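Local coordinates for protein halohydrin dehalogenase (Rhizobium radiobacter, PDB 4IY1) that probably catalyses the reversible dehalogenation of vicinal halohydrins to epoxides, and opens epoxides with nucleophiles such as cyanide, at residues 2-14 with 70-82. The protein carries 37 engineered substitutions. Sequence-based numbering, arbitrary orientation.
Engineered in segment 70-82: Leu70 (natural residue Tyr), His72 (natural residue Gln), Ile75 (natural residue Val), Ala82 (natural residue Phe).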
loop_
_atom_site.group_PDB
_atom_site.type_symbol
_atom_site.label_atom_id
_atom_site.label_comp_id
_atom_site.label_asym_id
_atom_site.label_seq_id
_atom_site.Cartn_x
_atom_site.Cartn_y
_atom_site.Cartn_z
ATOM N N SER B 2 4.398 35.394 0.602
ATOM C CA SER B 2 4.526 33.977 0.197
ATOM C C SER B 2 4.500 33.843 -1.314
ATOM O O SER B 2 3.673 34.453 -1.983
ATOM C CB SER B 2 3.412 33.144 0.826
ATOM O OG SER B 2 3.484 31.795 0.384
ATOM N N THR B 3 5.460 33.092 -1.842
ATOM C CA THR B 3 5.696 32.990 -3.284
ATOM C C THR B 3 5.626 31.522 -3.705
ATOM O O THR B 3 6.210 30.658 -3.041
ATOM C CB THR B 3 7.111 33.499 -3.648
ATOM O OG1 THR B 3 7.274 34.863 -3.224
ATOM C CG2 THR B 3 7.345 33.420 -5.153
ATOM N N ALA B 4 4.958 31.244 -4.818
ATOM C CA ALA B 4 4.783 29.862 -5.263
ATOM C C ALA B 4 5.144 29.800 -6.732
ATOM O O ALA B 4 5.151 30.832 -7.400
ATOM C CB ALA B 4 3.333 29.410 -5.061
ATOM N N ILE B 5 5.572 28.617 -7.185
ATOM C CA ILE B 5 5.774 28.310 -8.607
ATOM C C ILE B 5 4.962 27.101 -8.974
ATOM O O ILE B 5 5.066 26.053 -8.327
ATOM C CB ILE B 5 7.217 27.887 -8.907
ATOM C CG1 ILE B 5 8.199 28.900 -8.365
ATOM C CG2 ILE B 5 7.422 27.647 -10.397
ATOM C CD1 ILE B 5 9.603 28.348 -8.311
ATOM N N VAL B 6 4.263 27.203 -10.093
ATOM C CA VAL B 6 3.551 26.074 -10.672
ATOM C C VAL B 6 4.108 25.923 -12.082
ATOM O O VAL B 6 4.312 26.917 -12.779
ATOM C CB VAL B 6 2.022 26.362 -10.746
ATOM C CG1 VAL B 6 1.264 25.204 -11.378
ATOM C CG2 VAL B 6 1.457 26.702 -9.383
ATOM N N THR B 7 4.515 24.712 -12.426
ATOM C CA THR B 7 5.088 24.434 -13.718
ATOM C C THR B 7 3.992 23.981 -14.664
ATOM O O THR B 7 2.915 23.530 -14.221
ATOM C CB THR B 7 6.178 23.320 -13.629
ATOM O OG1 THR B 7 5.602 22.102 -13.098
ATOM C CG2 THR B 7 7.338 23.780 -12.720
ATOM N N ASN B 8 4.300 24.005 -15.956
ATOM C CA ASN B 8 3.389 23.525 -16.978
ATOM C C ASN B 8 1.968 24.057 -16.783
ATOM O O ASN B 8 0.989 23.321 -16.848
ATOM C CB ASN B 8 3.422 21.990 -17.041
ATOM C CG ASN B 8 4.773 21.456 -17.512
ATOM O OD1 ASN B 8 5.394 22.007 -18.426
ATOM N ND2 ASN B 8 5.252 20.409 -16.864
ATOM N N VAL B 9 1.861 25.360 -16.565
ATOM C CA VAL B 9 0.675 25.921 -15.958
ATOM C C VAL B 9 -0.568 25.765 -16.828
ATOM O O VAL B 9 -1.676 25.741 -16.312
ATOM C CB VAL B 9 0.875 27.388 -15.541
ATOM C CG1 VAL B 9 0.871 28.297 -16.769
ATOM C CG2 VAL B 9 -0.211 27.803 -14.561
ATOM N N LYS B 10 -0.377 25.515 -18.119
ATOM C CA LYS B 10 -1.506 25.379 -19.051
ATOM C C LYS B 10 -2.089 23.979 -19.113
ATOM O O LYS B 10 -3.035 23.744 -19.864
ATOM C CB LYS B 10 -1.105 25.814 -20.454
ATOM C CG LYS B 10 -0.772 27.307 -20.569
ATOM C CD LYS B 10 -0.324 27.645 -21.988
ATOM C CE LYS B 10 -0.571 29.111 -22.336
ATOM N NZ LYS B 10 0.018 29.471 -23.663
ATOM N N HIS B 11 -1.523 23.040 -18.360
ATOM C CA HIS B 11 -1.945 21.642 -18.487
ATOM C C HIS B 11 -2.165 20.972 -17.170
ATOM O O HIS B 11 -1.640 21.424 -16.133
ATOM C CB HIS B 11 -0.933 20.844 -19.301
ATOM C CG HIS B 11 -0.494 21.529 -20.573
ATOM N ND1 HIS B 11 -1.154 21.381 -21.741
ATOM C CD2 HIS B 11 0.611 22.341 -20.845
ATOM C CE1 HIS B 11 -0.534 22.102 -22.699
ATOM N NE2 HIS B 11 0.536 22.702 -22.142
ATOM N N PHE B 12 -2.822 19.808 -17.225
ATOM C CA PHE B 12 -2.939 18.897 -16.078
ATOM C C PHE B 12 -3.459 19.658 -14.866
ATOM O O PHE B 12 -4.578 20.155 -14.895
ATOM C CB PHE B 12 -1.584 18.204 -15.792
ATOM C CG PHE B 12 -1.689 16.915 -14.970
ATOM C CD1 PHE B 12 -2.911 16.257 -14.793
ATOM C CD2 PHE B 12 -0.551 16.355 -14.404
ATOM C CE1 PHE B 12 -2.983 15.047 -14.099
ATOM C CE2 PHE B 12 -0.615 15.170 -13.680
ATOM C CZ PHE B 12 -1.827 14.496 -13.551
ATOM N N GLY B 13 -2.648 19.755 -13.802
ATOM C CA GLY B 13 -3.077 20.414 -12.568
ATOM C C GLY B 13 -2.775 21.894 -12.545
ATOM O O GLY B 13 -2.960 22.566 -11.521
ATOM N N GLY B 14 -2.185 22.382 -13.638
ATOM C CA GLY B 14 -1.609 23.722 -13.664
ATOM C C GLY B 14 -2.528 24.869 -13.242
ATOM O O GLY B 14 -2.203 25.612 -12.310
ATOM N N LEU B 70 10.740 37.770 -7.238
ATOM C CA LEU B 70 9.587 37.694 -6.328
ATOM C C LEU B 70 9.934 37.419 -4.888
ATOM O O LEU B 70 9.046 37.365 -4.056
ATOM C CB LEU B 70 8.550 36.667 -6.806
ATOM C CG LEU B 70 7.924 36.938 -8.181
ATOM C CD1 LEU B 70 6.936 35.852 -8.612
ATOM C CD2 LEU B 70 7.259 38.304 -8.199
ATOM N N GLY B 71 11.207 37.208 -4.585
ATOM C CA GLY B 71 11.621 37.031 -3.197
ATOM C C GLY B 71 12.374 35.750 -2.861
ATOM O O GLY B 71 13.547 35.798 -2.481
ATOM N N HIS B 72 11.695 34.611 -2.955
ATOM C CA HIS B 72 12.118 33.376 -2.287
ATOM C C HIS B 72 10.983 32.441 -2.372
ATOM O O HIS B 72 9.866 32.789 -1.987
ATOM C CB HIS B 72 12.413 33.612 -0.803
ATOM C CG HIS B 72 13.889 33.606 -0.463
ATOM N ND1 HIS B 72 14.394 34.272 0.603
ATOM C CD2 HIS B 72 14.985 33.033 -1.123
ATOM C CE1 HIS B 72 15.731 34.105 0.642
ATOM N NE2 HIS B 72 16.090 33.345 -0.416
ATOM N N VAL B 73 11.255 31.210 -2.781
ATOM C CA VAL B 73 10.185 30.280 -3.112
ATOM C C VAL B 73 9.676 29.571 -1.853
ATOM O O VAL B 73 10.446 28.972 -1.105
ATOM C CB VAL B 73 10.644 29.261 -4.174
ATOM C CG1 VAL B 73 9.544 28.266 -4.484
ATOM C CG2 VAL B 73 11.109 29.978 -5.429
ATOM N N ASP B 74 8.402 29.760 -1.547
ATOM C CA ASP B 74 7.814 29.107 -0.385
ATOM C C ASP B 74 7.131 27.829 -0.832
ATOM O O ASP B 74 7.012 26.883 -0.066
ATOM C CB ASP B 74 6.813 30.032 0.306
ATOM C CG ASP B 74 7.475 31.280 0.890
ATOM O OD1 ASP B 74 7.344 32.360 0.286
ATOM O OD2 ASP B 74 8.068 31.195 1.982
ATOM N N ILE B 75 6.617 27.828 -2.052
ATOM C CA ILE B 75 5.873 26.682 -2.549
ATOM C C ILE B 75 6.303 26.274 -3.939
ATOM O O ILE B 75 6.310 27.097 -4.865
ATOM C CB ILE B 75 4.349 26.944 -2.529
ATOM C CG1 ILE B 75 3.871 27.234 -1.101
ATOM C CG2 ILE B 75 3.600 25.738 -3.050
ATOM C CD1 ILE B 75 2.870 28.375 -1.037
ATOM N N LEU B 76 6.654 24.996 -4.090
ATOM C CA LEU B 76 6.891 24.432 -5.398
ATOM C C LEU B 76 5.751 23.482 -5.728
ATOM O O LEU B 76 5.499 22.525 -4.994
ATOM C CB LEU B 76 8.203 23.636 -5.387
ATOM C CG LEU B 76 8.508 22.727 -6.583
ATOM C CD1 LEU B 76 8.587 23.546 -7.881
ATOM C CD2 LEU B 76 9.827 21.942 -6.342
ATOM N N VAL B 77 5.091 23.704 -6.852
ATOM C CA VAL B 77 4.187 22.705 -7.381
ATOM C C VAL B 77 4.761 22.175 -8.678
ATOM O O VAL B 77 4.786 22.888 -9.696
ATOM C CB VAL B 77 2.770 23.262 -7.636
ATOM C CG1 VAL B 77 1.859 22.160 -8.144
ATOM C CG2 VAL B 77 2.216 23.901 -6.386
ATOM N N SER B 78 5.325 20.966 -8.611
ATOM C CA SER B 78 5.846 20.323 -9.786
ATOM C C SER B 78 4.756 19.554 -10.493
ATOM O O SER B 78 4.386 18.433 -10.094
ATOM C CB SER B 78 7.057 19.446 -9.450
ATOM O OG SER B 78 7.780 19.110 -10.612
ATOM N N ASN B 79 4.208 20.199 -11.514
ATOM C CA ASN B 79 3.051 19.719 -12.270
ATOM C C ASN B 79 3.558 19.073 -13.543
ATOM O O ASN B 79 3.751 19.733 -14.565
ATOM C CB ASN B 79 2.117 20.909 -12.574
ATOM C CG ASN B 79 0.968 20.554 -13.511
ATOM O OD1 ASN B 79 0.186 19.642 -13.248
ATOM N ND2 ASN B 79 0.837 21.317 -14.595
ATOM N N ASP B 80 3.890 17.794 -13.452
ATOM C CA ASP B 80 4.632 17.136 -14.497
ATOM C C ASP B 80 3.772 16.400 -15.520
ATOM O O ASP B 80 2.776 15.747 -15.179
ATOM C CB ASP B 80 5.687 16.217 -13.891
ATOM C CG ASP B 80 6.789 16.998 -13.186
ATOM O OD1 ASP B 80 7.463 17.834 -13.850
ATOM O OD2 ASP B 80 6.853 16.905 -11.945
ATOM N N ILE B 81 4.151 16.526 -16.787
ATOM C CA ILE B 81 3.343 15.995 -17.868
ATOM C C ILE B 81 4.231 15.294 -18.863
ATOM O O ILE B 81 5.421 15.581 -18.948
ATOM C CB ILE B 81 2.523 17.100 -18.568
ATOM C CG1 ILE B 81 3.480 18.170 -19.124
ATOM C CG2 ILE B 81 1.581 17.751 -17.546
ATOM C CD1 ILE B 81 2.820 19.236 -19.967
ATOM N N ALA B 82 3.690 14.262 -19.494
ATOM C CA ALA B 82 4.343 13.661 -20.633
ATOM C C ALA B 82 3.307 12.913 -21.404
ATOM O O ALA B 82 2.314 12.450 -20.826
ATOM C CB ALA B 82 5.451 12.721 -20.188
HETATM O O HOH W 1 8.895 34.722 -0.343
HETATM O O HOH W 2 7.406 20.228 -13.216
#
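The carboxamide of Asn79 binds the 7-13 loop through both of its polar atoms. Asn79 ND2 donates to Thr7 O, which lies in the amide plane, and to His11 O (2.9 Å), approaching above that carbonyl's plane while Gly14 N takes the opposite face; Asn79 OD1 accepts from Gly13 N at 2.9 Å. With CG anti to the backbone N (chi1 173°), the amide is carried into the loop. An alanine here would probably leave Gly13 N without its acceptor and the turns freer to shift. Asn8 ND2 donates in return to Asn79 O at 2.8 Å, while Asn79 N donates to Thr7 OG1. Ile81 wedges alongside, CG2 against Phe12 CB (3.6 Å) and CD1 near the His11 ring. Leading into this loop, strands 3-6 and 75-79 run parallel, linked by Ile5 N to Ile75 O and Val77 N to Ile5 O. At the Thr3 end of the pair, Thr3 O accepts from Asp74 N and Ile75 N, while Asp74 OD1 uses its anti lone pair for Thr3 N (2.9 Å); Asp74 OD2 pairs with Arg122. These are central strands of the Rossmann-like sheet of the short-chain dehydrogenase/reductase superfamily, flanked by strands 27-30 and 126-130, with helix 59-70 over Thr3 and Ile5 and helix 94-122 against Ser78.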